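Local atomic coordinates of beta-N-acetylhexosaminidase (PDB entry 6JEB), a protein that hydrolyses terminal non-reducing N-acetylhexosamine residues from N-glycans and chitobiose as a zinc-containing member of glycoside hydrolase family 20. Residues D37-T42 against L62-Q67. Sequence-based numbering, arbitrary orientation. Where two conformers were deposited one is given.
Sequences DAYRLT and LATLRQ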
ATOM      1  N   ASP A  37       0.221 -10.658  18.330  1.00 13.94           N
ATOM      2  CA  ASP A  37       0.966 -10.532  17.083  1.00 12.95           C
ATOM      3  C   ASP A  37       2.352 -11.164  17.158  1.00 12.45           C
ATOM      4  O   ASP A  37       3.161 -10.972  16.241  1.00 13.99           O
ATOM      5  CB  ASP A  37       1.091  -9.054  16.680  1.00 14.24           C
ATOM      6  CG  ASP A  37       1.798  -8.209  17.743  1.00 15.07           C
ATOM      7  OD1 ASP A  37       1.782  -8.581  18.927  1.00 18.00           O
ATOM      8  OD2 ASP A  37       2.364  -7.155  17.402  1.00 16.22           O
ATOM      9  N   ALA A  38       2.638 -11.935  18.206  1.00 12.70           N
ATOM     10  CA  ALA A  38       3.977 -12.434  18.480  1.00 12.48           C
ATOM     11  C   ALA A  38       4.011 -13.958  18.401  1.00 13.48           C
ATOM     12  O   ALA A  38       2.996 -14.640  18.585  1.00 13.38           O
ATOM     13  CB  ALA A  38       4.442 -11.976  19.866  1.00 13.99           C
ATOM     14  N   TYR A  39       5.196 -14.498  18.123  1.00 11.96           N
ATOM     15  CA  TYR A  39       5.379 -15.945  18.120  1.00 12.33           C
ATOM     16  C   TYR A  39       6.766 -16.285  18.656  1.00 12.39           C
ATOM     17  O   TYR A  39       7.672 -15.443  18.699  1.00 12.77           O
ATOM     18  CB  TYR A  39       5.149 -16.579  16.719  1.00 12.40           C
ATOM     19  CG  TYR A  39       6.229 -16.206  15.732  1.00 11.30           C
ATOM     20  CD1 TYR A  39       7.391 -16.969  15.623  1.00 12.93           C
ATOM     21  CD2 TYR A  39       6.109 -15.073  14.931  1.00 12.38           C
ATOM     22  CE1 TYR A  39       8.401 -16.618  14.755  1.00 13.09           C
ATOM     23  CE2 TYR A  39       7.108 -14.716  14.049  1.00 12.48           C
ATOM     24  CZ  TYR A  39       8.262 -15.490  13.974  1.00 12.22           C
ATOM     25  OH  TYR A  39       9.284 -15.136  13.128  1.00 13.01           O
ATOM     26  N   ARG A  40       6.914 -17.542  19.066  1.00 11.89           N
ATOM     27  CA  ARG A  40       8.203 -18.129  19.404  1.00 12.13           C
ATOM     28  C   ARG A  40       8.313 -19.437  18.638  1.00 12.10           C
ATOM     29  O   ARG A  40       7.461 -20.320  18.782  1.00 13.66           O
ATOM     30  CB  ARG A  40       8.312 -18.383  20.906  1.00 13.91           C
ATOM     31  CG  ARG A  40       9.669 -18.938  21.333  1.00 16.17           C
ATOM     32  CD  ARG A  40       9.667 -19.380  22.806  1.00 22.95           C
ATOM     33  NE  ARG A  40       9.099 -18.358  23.684  1.00 31.42           N
ATOM     34  CZ  ARG A  40       7.940 -18.467  24.330  1.00 35.48           C
ATOM     35  NH1 ARG A  40       7.209 -19.574  24.227  1.00 35.30           N
ATOM     36  NH2 ARG A  40       7.515 -17.466  25.091  1.00 36.53           N
ATOM     37  N   LEU A  41       9.341 -19.554  17.806  1.00 12.88           N
ATOM     38  CA  LEU A  41       9.539 -20.735  16.977  1.00 12.36           C
ATOM     39  C   LEU A  41      10.863 -21.360  17.375  1.00 13.55           C
ATOM     40  O   LEU A  41      11.909 -20.712  17.278  1.00 14.39           O
ATOM     41  CB  LEU A  41       9.536 -20.354  15.498  1.00 12.66           C
ATOM     42  CG  LEU A  41       9.716 -21.497  14.499  1.00 14.02           C
ATOM     43  CD1 LEU A  41       8.565 -22.494  14.575  1.00 16.27           C
ATOM     44  CD2 LEU A  41       9.832 -20.934  13.095  1.00 16.29           C
ATOM     45  N   THR A  42      10.817 -22.605  17.840  1.00 14.23           N
ATOM     46  CA  THR A  42      12.007 -23.316  18.293  1.00 14.60           C
ATOM     47  C   THR A  42      12.319 -24.427  17.302  1.00 14.10           C
ATOM     48  O   THR A  42      11.472 -25.289  17.036  1.00 15.44           O
ATOM     49  CB  THR A  42      11.799 -23.873  19.702  1.00 14.69           C
ATOM     50  OG1 THR A  42      11.462 -22.791  20.581  1.00 15.79           O
ATOM     51  CG2 THR A  42      13.074 -24.556  20.208  1.00 15.99           C
ATOM     52  N   LEU A  62       4.134 -19.095  11.081  1.00 13.53           N
ATOM     53  CA  LEU A  62       4.085 -20.008   9.945  1.00 13.67           C
ATOM     54  C   LEU A  62       4.791 -19.424   8.724  1.00 13.01           C
ATOM     55  O   LEU A  62       5.369 -20.177   7.932  1.00 14.27           O
ATOM     56  CB  LEU A  62       2.633 -20.393   9.637  1.00 13.99           C
ATOM     57  CG  LEU A  62       1.934 -21.236  10.711  1.00 15.85           C
ATOM     58  CD1 LEU A  62       0.433 -21.360  10.435  1.00 17.90           C
ATOM     59  CD2 LEU A  62       2.587 -22.613  10.822  1.00 17.39           C
ATOM     60  N   ALA A  63       4.757 -18.095   8.555  1.00 13.59           N
ATOM     61  CA  ALA A  63       5.499 -17.468   7.464  1.00 12.89           C
ATOM     62  C   ALA A  63       7.005 -17.631   7.656  1.00 12.70           C
ATOM     63  O   ALA A  63       7.740 -17.890   6.692  1.00 13.18           O
ATOM     64  CB  ALA A  63       5.124 -15.990   7.353  1.00 15.09           C
ATOM     65  N   THR A  64       7.487 -17.485   8.891  1.00 12.88           N
ATOM     66  CA  THR A  64       8.894 -17.759   9.154  1.00 13.20           C
ATOM     67  C   THR A  64       9.225 -19.222   8.902  1.00 12.90           C
ATOM     68  O   THR A  64      10.257 -19.538   8.296  1.00 13.02           O
ATOM     69  CB  THR A  64       9.218 -17.357  10.590  1.00 12.58           C
ATOM     70  OG1 THR A  64       9.090 -15.934  10.693  1.00 13.30           O
ATOM     71  CG2 THR A  64      10.637 -17.787  10.980  1.00 14.12           C
ATOM     72  N   LEU A  65       8.358 -20.131   9.352  1.00 13.48           N
ATOM     73  CA  LEU A  65       8.576 -21.553   9.102  1.00 13.98           C
ATOM     74  C   LEU A  65       8.661 -21.842   7.606  1.00 14.49           C
ATOM     75  O   LEU A  65       9.469 -22.671   7.170  1.00 15.19           O
ATOM     76  CB  LEU A  65       7.458 -22.365   9.756  1.00 15.85           C
ATOM     77  CG  LEU A  65       7.579 -23.887   9.755  1.00 16.58           C
ATOM     78  CD1 LEU A  65       8.873 -24.303  10.429  1.00 17.67           C
ATOM     79  CD2 LEU A  65       6.369 -24.509  10.452  1.00 18.57           C
ATOM     80  N   ARG A  66       7.839 -21.157   6.808  1.00 14.65           N
ATOM     81  CA  ARG A  66       7.879 -21.325   5.360  0.70 14.70           C
ATOM     82  C   ARG A  66       9.245 -20.930   4.806  1.00 15.19           C
ATOM     83  O   ARG A  66       9.817 -21.636   3.966  1.00 15.54           O
ATOM     84  CB  ARG A  66       6.755 -20.479   4.751  0.70 16.06           C
ATOM     85  CG  ARG A  66       6.579 -20.552   3.255  0.70 17.62           C
ATOM     86  CD  ARG A  66       5.215 -19.961   2.838  0.70 18.83           C
ATOM     87  NE  ARG A  66       5.019 -18.610   3.364  0.70 19.20           N
ATOM     88  CZ  ARG A  66       3.835 -18.040   3.582  0.70 18.07           C
ATOM     89  NH1 ARG A  66       2.703 -18.691   3.321  0.70 19.53           N
ATOM     90  NH2 ARG A  66       3.783 -16.806   4.053  0.70 13.45           N
ATOM     91  N   GLN A  67       9.783 -19.792   5.267  1.00 14.18           N
ATOM     92  CA  GLN A  67      11.097 -19.363   4.796  1.00 13.21           C
ATOM     93  C   GLN A  67      12.183 -20.331   5.247  1.00 15.20           C
ATOM     94  O   GLN A  67      13.117 -20.621   4.487  1.00 16.26           O
ATOM     95  CB  GLN A  67      11.404 -17.937   5.255  1.00 14.35           C
ATOM     96  CG  GLN A  67      10.500 -16.903   4.602  1.00 13.96           C
ATOM     97  CD  GLN A  67      11.070 -15.497   4.665  1.00 13.07           C
ATOM     98  OE1 GLN A  67      12.130 -15.269   5.253  1.00 14.60           O
ATOM     99  NE2 GLN A  67      10.376 -14.547   4.047  1.00 13.16           N
TER
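Strand 39-42 and helix 62-67 run in roughly the same direction, their axes inclined at 31° and 9.6 Å apart at closest approach, with Leu-41 CA facing Leu-65 CA at 8.0 Å. At Tyr-39 and Leu-41, two residues apart on the strand, the bond from CA to CB points toward the helix, where Thr-64 meets both side chains with its two branches. The hydroxyl branch takes the tyrosine: Tyr-39 OH and Thr-64 OG1 are 2.6 Å apart in a short hydrogen bond in which either oxygen may donate. Tyr-39 CG sits between its own backbone N and carbonyl carbon (chi1 69°), and from there the ring reaches across the interface, phenol oxygen foremost, to meet the threonine obliquely. The methyl branch serves the leucine. With CG2 anti to its own backbone N, Thr-64 brings this methyl to 3.9 Å from Leu-41 CD2. The same leucine methyl also packs on the helix at Leu-65, whose CB lies 4.3 Å from Leu-41 CD2. Leu-50 of strand 47-52 touches both Tyr-39 and Leu-41, while Lys-120 hydrogen-bonds to Thr-64 OG1 and Asp-86 OD2 makes a weak hydrogen bond with Tyr-39 OH. A phenylalanine in place of Tyr-39 would probably keep much of the ring packing but leave Thr-64 OG1 without its hydrogen bond to the strand, and Asp-86 without its weak one to the phenol. The contact thus joins the helix 55-73 to the mixed sheet of the family 20 domain 2, away from the catalytic site, and its chemistry is divided: apolar packing at Leu-41 lies beside a buried hydroxyl pair whose polarity is met by hydrogen bonding and is probably enhanced by Lys-120 and Asp-86.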